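PDB 3H6X: dUTPase from Streptococcus mutans, which probably hydrolyses dUTP to dUMP and diphosphate, a magnesium-dependent step of nucleotide metabolism, as in other trimeric dUTPases. Local coordinates for residues Y30-T38 / V46-A54; G59-N70 / R118-F127. One frame throughout, in Å; residues are numbered along the deposited sequence.

Contact 1: Y30-T38 / V46-A54; sequences YDLKVAERT and VLVPTGVKA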
loop_
_atom_site.group_PDB
_atom_site.type_symbol
_atom_site.label_atom_id
_atom_site.label_comp_id
_atom_site.label_asym_id
_atom_site.label_seq_id
_atom_site.Cartn_x
_atom_site.Cartn_y
_atom_site.Cartn_z
ATOM N N TYR B 30 -11.777 8.621 -1.431
ATOM C CA TYR B 30 -13.099 8.570 -2.055
ATOM C C TYR B 30 -13.535 7.127 -2.063
ATOM O O TYR B 30 -12.797 6.260 -2.514
ATOM C CB TYR B 30 -13.020 9.089 -3.502
ATOM C CG TYR B 30 -12.810 10.581 -3.532
ATOM C CD1 TYR B 30 -11.533 11.121 -3.454
ATOM C CD2 TYR B 30 -13.898 11.455 -3.592
ATOM C CE1 TYR B 30 -11.342 12.493 -3.433
ATOM C CE2 TYR B 30 -13.716 12.827 -3.574
ATOM C CZ TYR B 30 -12.437 13.334 -3.492
ATOM O OH TYR B 30 -12.238 14.688 -3.474
ATOM N N ASP B 31 -14.735 6.855 -1.556
ATOM C CA ASP B 31 -15.145 5.457 -1.396
ATOM C C ASP B 31 -15.780 4.920 -2.674
ATOM O O ASP B 31 -16.876 5.332 -3.046
ATOM C CB ASP B 31 -16.103 5.321 -0.207
ATOM C CG ASP B 31 -15.427 5.659 1.124
ATOM O OD1 ASP B 31 -14.301 5.169 1.360
ATOM O OD2 ASP B 31 -16.032 6.386 1.934
ATOM N N LEU B 32 -15.082 3.995 -3.331
ATOM C CA LEU B 32 -15.604 3.330 -4.519
ATOM C C LEU B 32 -16.515 2.176 -4.102
ATOM O O LEU B 32 -16.318 1.551 -3.057
ATOM C CB LEU B 32 -14.456 2.825 -5.418
ATOM C CG LEU B 32 -13.764 3.884 -6.285
ATOM C CD1 LEU B 32 -12.809 4.738 -5.467
ATOM C CD2 LEU B 32 -12.999 3.194 -7.411
ATOM N N LYS B 33 -17.525 1.908 -4.922
ATOM C CA LYS B 33 -18.563 0.948 -4.560
ATOM C C LYS B 33 -18.629 -0.194 -5.563
ATOM O O LYS B 33 -18.109 -0.085 -6.669
ATOM C CB LYS B 33 -19.916 1.656 -4.503
ATOM C CG LYS B 33 -20.047 2.632 -3.325
ATOM C CD LYS B 33 -21.321 3.471 -3.435
ATOM C CE LYS B 33 -21.513 4.317 -2.172
ATOM N NZ LYS B 33 -22.713 5.207 -2.291
ATOM N N VAL B 34 -19.261 -1.293 -5.144
ATOM C CA VAL B 34 -19.464 -2.464 -5.978
ATOM C C VAL B 34 -20.557 -2.181 -6.993
ATOM O O VAL B 34 -21.647 -1.805 -6.613
ATOM C CB VAL B 34 -19.848 -3.668 -5.080
ATOM C CG1 VAL B 34 -20.191 -4.879 -5.931
ATOM C CG2 VAL B 34 -18.682 -3.984 -4.121
ATOM N N ALA B 35 -20.266 -2.352 -8.286
ATOM C CA ALA B 35 -21.194 -1.881 -9.330
ATOM C C ALA B 35 -22.367 -2.838 -9.535
ATOM O O ALA B 35 -23.466 -2.445 -9.920
ATOM C CB ALA B 35 -20.462 -1.693 -10.640
ATOM N N GLU B 36 -22.112 -4.112 -9.277
ATOM C CA GLU B 36 -23.147 -5.122 -9.438
ATOM C C GLU B 36 -22.865 -6.263 -8.492
ATOM O O GLU B 36 -21.712 -6.504 -8.119
ATOM C CB GLU B 36 -23.161 -5.653 -10.866
ATOM C CG GLU B 36 -21.922 -6.410 -11.226
ATOM C CD GLU B 36 -21.986 -7.016 -12.623
ATOM O OE1 GLU B 36 -22.952 -6.709 -13.373
ATOM O OE2 GLU B 36 -21.052 -7.792 -12.958
ATOM N N ARG B 37 -23.908 -6.985 -8.108
ATOM C CA ARG B 37 -23.713 -8.074 -7.162
ATOM C C ARG B 37 -22.586 -9.001 -7.623
ATOM O O ARG B 37 -22.555 -9.451 -8.779
ATOM C CB ARG B 37 -25.015 -8.862 -6.966
ATOM C CG ARG B 37 -24.857 -10.038 -6.011
ATOM C CD ARG B 37 -26.106 -10.916 -5.938
ATOM N NE ARG B 37 -27.020 -10.473 -4.896
ATOM C CZ ARG B 37 -28.273 -10.080 -5.118
ATOM N NH1 ARG B 37 -28.769 -10.077 -6.356
ATOM N NH2 ARG B 37 -29.041 -9.688 -4.104
ATOM N N THR B 38 -21.654 -9.283 -6.720
ATOM C CA THR B 38 -20.471 -10.057 -7.070
ATOM C C THR B 38 -20.178 -11.104 -6.000
ATOM O O THR B 38 -20.024 -10.780 -4.820
ATOM C CB THR B 38 -19.233 -9.134 -7.237
ATOM O OG1 THR B 38 -19.462 -8.197 -8.295
ATOM C CG2 THR B 38 -17.994 -9.941 -7.564
ATOM N N VAL B 46 -11.264 -12.442 -7.264
ATOM C CA VAL B 46 -12.247 -11.930 -8.229
ATOM C C VAL B 46 -12.038 -10.440 -8.451
ATOM O O VAL B 46 -11.805 -9.691 -7.504
ATOM C CB VAL B 46 -13.695 -12.150 -7.732
ATOM C CG1 VAL B 46 -14.721 -11.398 -8.599
ATOM C CG2 VAL B 46 -14.008 -13.650 -7.698
ATOM N N LEU B 47 -12.104 -10.036 -9.716
ATOM C CA LEU B 47 -12.050 -8.623 -10.074
ATOM C C LEU B 47 -13.447 -8.033 -9.889
ATOM O O LEU B 47 -14.381 -8.386 -10.619
ATOM C CB LEU B 47 -11.579 -8.477 -11.521
ATOM C CG LEU B 47 -10.099 -8.788 -11.757
ATOM C CD1 LEU B 47 -9.795 -8.910 -13.240
ATOM C CD2 LEU B 47 -9.198 -7.738 -11.139
ATOM N N VAL B 48 -13.600 -7.152 -8.903
ATOM C CA VAL B 48 -14.916 -6.615 -8.575
ATOM C C VAL B 48 -15.087 -5.277 -9.322
ATOM O O VAL B 48 -14.293 -4.360 -9.122
ATOM C CB VAL B 48 -15.025 -6.407 -7.061
ATOM C CG1 VAL B 48 -16.394 -5.814 -6.663
ATOM C CG2 VAL B 48 -14.761 -7.743 -6.342
ATOM N N PRO B 49 -16.127 -5.163 -10.160
ATOM C CA PRO B 49 -16.363 -3.909 -10.882
ATOM C C PRO B 49 -16.849 -2.799 -9.978
ATOM O O PRO B 49 -17.599 -3.010 -9.053
ATOM C CB PRO B 49 -17.486 -4.280 -11.863
ATOM C CG PRO B 49 -18.249 -5.354 -11.147
ATOM C CD PRO B 49 -17.204 -6.145 -10.396
ATOM N N THR B 50 -16.436 -1.586 -10.322
ATOM C CA THR B 50 -16.655 -0.432 -9.517
ATOM C C THR B 50 -17.576 0.541 -10.298
ATOM O O THR B 50 -18.178 1.461 -9.738
ATOM C CB THR B 50 -15.223 0.040 -9.326
ATOM O OG1 THR B 50 -14.751 -0.137 -7.983
ATOM C CG2 THR B 50 -14.897 1.262 -10.021
ATOM N N GLY B 51 -17.715 0.302 -11.601
ATOM C CA GLY B 51 -18.602 1.114 -12.432
ATOM C C GLY B 51 -18.075 2.482 -12.839
ATOM O O GLY B 51 -18.731 3.202 -13.606
ATOM N N VAL B 52 -16.872 2.829 -12.376
ATOM C CA VAL B 52 -16.326 4.159 -12.660
ATOM C C VAL B 52 -14.936 4.156 -13.293
ATOM O O VAL B 52 -14.206 3.170 -13.223
ATOM C CB VAL B 52 -16.293 5.043 -11.385
ATOM C CG1 VAL B 52 -17.714 5.264 -10.838
ATOM C CG2 VAL B 52 -15.366 4.456 -10.323
ATOM N N LYS B 53 -14.613 5.266 -13.955
ATOM C CA LYS B 53 -13.270 5.526 -14.466
ATOM C C LYS B 53 -12.807 6.836 -13.845
ATOM O O LYS B 53 -13.617 7.580 -13.295
ATOM C CB LYS B 53 -13.292 5.642 -15.992
ATOM C CG LYS B 53 -14.362 6.614 -16.510
ATOM C CD LYS B 53 -14.485 6.554 -18.050
ATOM C CE LYS B 53 -15.571 7.515 -18.541
ATOM N NZ LYS B 53 -15.846 7.335 -20.029
ATOM N N ALA B 54 -11.505 7.109 -13.895
ATOM C CA ALA B 54 -10.983 8.309 -13.228
ATOM C C ALA B 54 -10.054 9.074 -14.148
ATOM O O ALA B 54 -9.198 8.491 -14.759
ATOM C CB ALA B 54 -10.240 7.935 -11.942
HETATM O O HOH W 1 -17.865 3.121 -7.456
#
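Pro49 O accepts the single direct hydrogen bond between residues 30-38 and 46-54, from Ala35 N at 2.9 Å; the N-H points at it fairly straight (159°) but comes in from above the carbonyl plane. Beside it, Lys33 O receives a CA-H...O contact from Thr50 CA at 3.2 Å, and a water joins Lys33 N to Thr50 O. The methyl of Ala35 sits against the following turn, its CB 3.5 Å from Gly51 N, which is hydrogen-bonded to His98. This is loop packing at the end of strand 30-33, laid over the bend between strands 45-49 and 52-55 of the jelly-roll barrel. Towards strand 30-33, Leu32 CD2 touches both Thr50 CG2 (3.8 Å) and Val52 CG2; Thr50 OG1 is buried beside it with no polar partner in the model. Val34 turns both methyls to Val48 CG1. Thr38 is held by a hydrogen bond from OG1 to Glu36 O (2.8 Å), with CG2 anti to the backbone N (chi1 -61° for OG1), which carries that methyl to within 3.7 Å of Val46 CG1. The Glu36 side chain crosses that of Pro49 at about a right angle, its CG 3.8 Å from Pro49 CG.

Contact 2: G59-N70 / R118-F127; sequences GEVLYLFDRSSN and RVVQGVFMPF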
loop_
_atom_site.group_PDB
_atom_site.type_symbol
_atom_site.label_atom_id
_atom_site.label_comp_id
_atom_site.label_asym_id
_atom_site.label_seq_id
_atom_site.Cartn_x
_atom_site.Cartn_y
_atom_site.Cartn_z
ATOM N N GLY B 59 1.178 13.936 -14.093
ATOM C CA GLY B 59 1.915 13.930 -12.843
ATOM C C GLY B 59 1.091 13.541 -11.639
ATOM O O GLY B 59 1.526 13.716 -10.496
ATOM N N GLU B 60 -0.114 13.044 -11.900
ATOM C CA GLU B 60 -0.987 12.559 -10.824
ATOM C C GLU B 60 -1.262 11.066 -10.976
ATOM O O GLU B 60 -1.242 10.534 -12.086
ATOM C CB GLU B 60 -2.284 13.370 -10.780
ATOM C CG GLU B 60 -2.013 14.833 -10.402
ATOM C CD GLU B 60 -3.241 15.725 -10.405
ATOM O OE1 GLU B 60 -4.346 15.233 -10.721
ATOM O OE2 GLU B 60 -3.072 16.922 -10.084
ATOM N N VAL B 61 -1.501 10.406 -9.842
ATOM C CA VAL B 61 -1.885 9.004 -9.810
ATOM C C VAL B 61 -3.043 8.833 -8.836
ATOM O O VAL B 61 -3.188 9.605 -7.887
ATOM C CB VAL B 61 -0.677 8.119 -9.399
ATOM C CG1 VAL B 61 -0.203 8.495 -8.005
ATOM C CG2 VAL B 61 -1.024 6.640 -9.499
ATOM N N LEU B 62 -3.849 7.796 -9.063
ATOM C CA LEU B 62 -4.928 7.437 -8.156
ATOM C C LEU B 62 -4.569 6.097 -7.537
ATOM O O LEU B 62 -4.366 5.120 -8.262
ATOM C CB LEU B 62 -6.247 7.283 -8.928
ATOM C CG LEU B 62 -7.421 6.698 -8.109
ATOM C CD1 LEU B 62 -7.833 7.605 -6.973
ATOM C CD2 LEU B 62 -8.612 6.438 -9.022
ATOM N N TYR B 63 -4.476 6.036 -6.215
ATOM C CA TYR B 63 -4.198 4.772 -5.537
ATOM C C TYR B 63 -5.489 4.238 -4.963
ATOM O O TYR B 63 -6.305 5.011 -4.449
ATOM C CB TYR B 63 -3.252 4.995 -4.362
ATOM C CG TYR B 63 -1.838 5.316 -4.761
ATOM C CD1 TYR B 63 -1.166 4.522 -5.682
ATOM C CD2 TYR B 63 -1.173 6.400 -4.218
ATOM C CE1 TYR B 63 0.141 4.817 -6.058
ATOM C CE2 TYR B 63 0.130 6.701 -4.593
ATOM C CZ TYR B 63 0.773 5.897 -5.510
ATOM O OH TYR B 63 2.070 6.171 -5.885
ATOM N N LEU B 64 -5.676 2.923 -5.056
ATOM C CA LEU B 64 -6.831 2.276 -4.419
ATOM C C LEU B 64 -6.337 1.501 -3.220
ATOM O O LEU B 64 -5.450 0.664 -3.350
ATOM C CB LEU B 64 -7.470 1.283 -5.384
ATOM C CG LEU B 64 -7.910 1.828 -6.739
ATOM C CD1 LEU B 64 -8.570 0.709 -7.540
ATOM C CD2 LEU B 64 -8.851 3.014 -6.533
ATOM N N PHE B 65 -6.889 1.807 -2.049
ATOM C CA PHE B 65 -6.531 1.099 -0.824
ATOM C C PHE B 65 -7.706 0.305 -0.312
ATOM O O PHE B 65 -8.870 0.655 -0.526
ATOM C CB PHE B 65 -6.088 2.077 0.283
ATOM C CG PHE B 65 -4.908 2.922 -0.095
ATOM C CD1 PHE B 65 -3.633 2.378 -0.145
ATOM C CD2 PHE B 65 -5.078 4.261 -0.398
ATOM C CE1 PHE B 65 -2.539 3.169 -0.502
ATOM C CE2 PHE B 65 -4.001 5.049 -0.752
ATOM C CZ PHE B 65 -2.725 4.505 -0.791
ATOM N N ASP B 66 -7.392 -0.773 0.392
ATOM C CA ASP B 66 -8.410 -1.570 1.043
ATOM C C ASP B 66 -9.151 -0.696 2.057
ATOM O O ASP B 66 -8.605 0.271 2.588
ATOM C CB ASP B 66 -7.723 -2.694 1.830
ATOM C CG ASP B 66 -8.359 -4.040 1.602
ATOM O OD1 ASP B 66 -9.546 -4.090 1.189
ATOM O OD2 ASP B 66 -7.660 -5.047 1.790
ATOM N N ARG B 67 -10.402 -1.025 2.318
ATOM C CA ARG B 67 -11.095 -0.439 3.465
ATOM C C ARG B 67 -10.695 -1.221 4.696
ATOM O O ARG B 67 -10.535 -2.437 4.633
ATOM C CB ARG B 67 -12.606 -0.521 3.278
ATOM C CG ARG B 67 -13.146 0.288 2.107
ATOM C CD ARG B 67 -14.652 0.390 2.189
ATOM N NE ARG B 67 -15.081 1.293 3.250
ATOM C CZ ARG B 67 -16.110 1.068 4.058
ATOM N NH1 ARG B 67 -16.826 -0.051 3.940
ATOM N NH2 ARG B 67 -16.418 1.946 4.992
ATOM N N SER B 68 -10.514 -0.514 5.809
ATOM C CA SER B 68 -10.051 -1.112 7.046
ATOM C C SER B 68 -10.896 -2.310 7.432
ATOM O O SER B 68 -10.384 -3.336 7.872
ATOM C CB SER B 68 -10.068 -0.055 8.171
ATOM O OG SER B 68 -9.870 -0.662 9.444
ATOM N N SER B 69 -12.203 -2.196 7.246
ATOM C CA SER B 69 -13.102 -3.251 7.728
ATOM C C SER B 69 -13.150 -4.483 6.812
ATOM O O SER B 69 -13.683 -5.520 7.195
ATOM C CB SER B 69 -14.511 -2.709 7.919
ATOM O OG SER B 69 -15.040 -2.257 6.687
ATOM N N ASN B 70 -12.585 -4.397 5.609
ATOM C CA ASN B 70 -12.684 -5.544 4.693
ATOM C C ASN B 70 -12.135 -6.848 5.297
ATOM O O ASN B 70 -12.844 -7.839 5.332
ATOM C CB ASN B 70 -12.023 -5.261 3.351
ATOM C CG ASN B 70 -12.896 -4.442 2.434
ATOM O OD1 ASN B 70 -14.098 -4.297 2.671
ATOM N ND2 ASN B 70 -12.290 -3.899 1.361
ATOM N N ARG B 118 -19.504 -0.320 -0.267
ATOM C CA ARG B 118 -18.191 0.298 -0.446
ATOM C C ARG B 118 -17.102 -0.765 -0.366
ATOM O O ARG B 118 -17.145 -1.650 0.484
ATOM C CB ARG B 118 -17.982 1.400 0.598
ATOM C CG ARG B 118 -18.977 2.536 0.431
ATOM C CD ARG B 118 -18.777 3.592 1.500
ATOM N NE ARG B 118 -19.299 3.159 2.793
ATOM C CZ ARG B 118 -19.079 3.816 3.926
ATOM N NH1 ARG B 118 -18.361 4.938 3.910
ATOM N NH2 ARG B 118 -19.585 3.353 5.066
ATOM N N VAL B 119 -16.127 -0.686 -1.252
ATOM C CA VAL B 119 -15.161 -1.783 -1.388
ATOM C C VAL B 119 -13.702 -1.326 -1.280
ATOM O O VAL B 119 -12.891 -2.003 -0.655
ATOM C CB VAL B 119 -15.408 -2.622 -2.680
ATOM C CG1 VAL B 119 -15.183 -1.780 -3.956
ATOM C CG2 VAL B 119 -14.528 -3.882 -2.676
ATOM N N VAL B 120 -13.364 -0.182 -1.873
ATOM C CA VAL B 120 -12.011 0.338 -1.714
ATOM C C VAL B 120 -12.068 1.855 -1.580
ATOM O O VAL B 120 -13.106 2.452 -1.845
ATOM C CB VAL B 120 -11.061 -0.025 -2.893
ATOM C CG1 VAL B 120 -10.794 -1.533 -2.943
ATOM C CG2 VAL B 120 -11.636 0.471 -4.198
ATOM N N GLN B 121 -10.987 2.474 -1.113
ATOM C CA GLN B 121 -10.931 3.934 -1.101
ATOM C C GLN B 121 -9.855 4.437 -2.054
ATOM O O GLN B 121 -8.765 3.884 -2.121
ATOM C CB GLN B 121 -10.681 4.460 0.299
ATOM C CG GLN B 121 -9.452 3.926 0.968
ATOM C CD GLN B 121 -9.436 4.261 2.463
ATOM O OE1 GLN B 121 -9.689 5.389 2.837
ATOM N NE2 GLN B 121 -9.147 3.276 3.304
ATOM N N GLY B 122 -10.176 5.477 -2.812
ATOM C CA GLY B 122 -9.228 6.006 -3.777
ATOM C C GLY B 122 -8.679 7.357 -3.334
ATOM O O GLY B 122 -9.437 8.235 -2.921
ATOM N N VAL B 123 -7.363 7.519 -3.436
ATOM C CA VAL B 123 -6.696 8.766 -3.072
ATOM C C VAL B 123 -5.883 9.277 -4.265
ATOM O O VAL B 123 -5.095 8.534 -4.841
ATOM C CB VAL B 123 -5.750 8.570 -1.866
ATOM C CG1 VAL B 123 -5.130 9.912 -1.458
ATOM C CG2 VAL B 123 -6.496 7.929 -0.682
ATOM N N PHE B 124 -6.081 10.539 -4.638
ATOM C CA PHE B 124 -5.320 11.156 -5.725
ATOM C C PHE B 124 -4.079 11.835 -5.167
ATOM O O PHE B 124 -4.183 12.562 -4.170
ATOM C CB PHE B 124 -6.171 12.237 -6.399
ATOM C CG PHE B 124 -7.349 11.704 -7.188
ATOM C CD1 PHE B 124 -7.223 11.431 -8.547
ATOM C CD2 PHE B 124 -8.573 11.504 -6.578
ATOM C CE1 PHE B 124 -8.294 10.975 -9.274
ATOM C CE2 PHE B 124 -9.664 11.056 -7.304
ATOM C CZ PHE B 124 -9.526 10.781 -8.653
HETATM N N MSE B 125 -2.927 11.628 -5.810
HETATM C CA MSE B 125 -1.660 12.154 -5.279
HETATM C C MSE B 125 -0.728 12.521 -6.435
HETATM O O MSE B 125 -0.889 12.012 -7.536
HETATM C CB MSE B 125 -0.973 11.118 -4.377
HETATM C CG MSE B 125 -1.813 10.707 -3.179
HETATM SE SE MSE B 125 -0.804 9.475 -2.075
HETATM C CE MSE B 125 0.163 10.681 -1.010
ATOM N N PRO B 126 0.261 13.387 -6.166
ATOM C CA PRO B 126 1.287 13.709 -7.171
ATOM C C PRO B 126 2.379 12.639 -7.193
ATOM O O PRO B 126 2.658 11.988 -6.175
ATOM C CB PRO B 126 1.895 15.015 -6.639
ATOM C CG PRO B 126 1.764 14.874 -5.143
ATOM C CD PRO B 126 0.431 14.176 -4.928
ATOM N N PHE B 127 2.990 12.449 -8.352
ATOM C CA PHE B 127 4.194 11.618 -8.443
ATOM C C PHE B 127 5.278 12.350 -9.232
ATOM O O PHE B 127 5.001 13.347 -9.898
ATOM C CB PHE B 127 3.905 10.248 -9.066
ATOM C CG PHE B 127 3.616 10.285 -10.543
ATOM C CD1 PHE B 127 2.312 10.366 -10.997
ATOM C CD2 PHE B 127 4.647 10.202 -11.477
ATOM C CE1 PHE B 127 2.023 10.380 -12.339
ATOM C CE2 PHE B 127 4.363 10.211 -12.852
ATOM C CZ PHE B 127 3.035 10.304 -13.273
HETATM O O HOH W 2 -16.486 -4.178 1.125
#
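Leu62 CD1 sits over the centre of the Phe124 ring, 3.8 Å from its centroid and 6° off the normal. One face of the Phe127 ring receives Gly59 CA, while Glu60 O and Val61 N lie at its edge. Tyr63 has Val61 CG1 over one face and, in its plane, the selenium of selenomethionine Met125, 3.8 Å from Tyr63 CD2: a Met-aromatic contact. Val123 CG2 meets the Phe65 ring at its edge. Between antiparallel strands 60-66 and 118-126, pairs of backbone bonds join Val61 with Met125, Tyr63 with Val123 and Phe65 with Gln121. Leu62 and Phe124 are on one face; Val61, Tyr63, Phe65, Val123 and Met125 are on the other, where Phe65 meets the Tyr63 ring of a second subunit and Tyr63 the Phe65 ring of a third. Gln121 CG, between backbone N and carbonyl carbon (chi1 56°), starts an extended chain whose NE2 donates to Asp66 O (3.1 Å). Asn70 ND2 grips Val119 O and Asp66 OD1, each at 2.8 Å and near its amide plane. Arg67 NH2 lies over the centre of the Arg118 guanidinium, 3.4 Å from Arg118 CZ, the planes 32° apart. Arg118 also pairs with Glu23, which probably offsets part of the charge here.

Overall arrangement
The two contacts, with centres about 13 Å apart, are joined through one sheet: strand 30-33 of contact 1 runs beside strand 118-126 of contact 2, with probable hydrogen bonds from Gly122 N to Tyr30 O (2.8 Å) and from Val119 N to Leu32 O (2.9 Å). Strands 52-55 and 60-66 follow each other in the chain, and Ala54 CB packs on Leu62 CD2 at 3.7 Å. Contact 1 reaches the other subunits of the trimer at single residues, contact 2 at many more. Asp31 and the Arg67-Ser68-Ser69 run match the first two conserved dUTPase motifs, consistent with these residues helping to form one of the sites that trimeric dUTPases build between subunits.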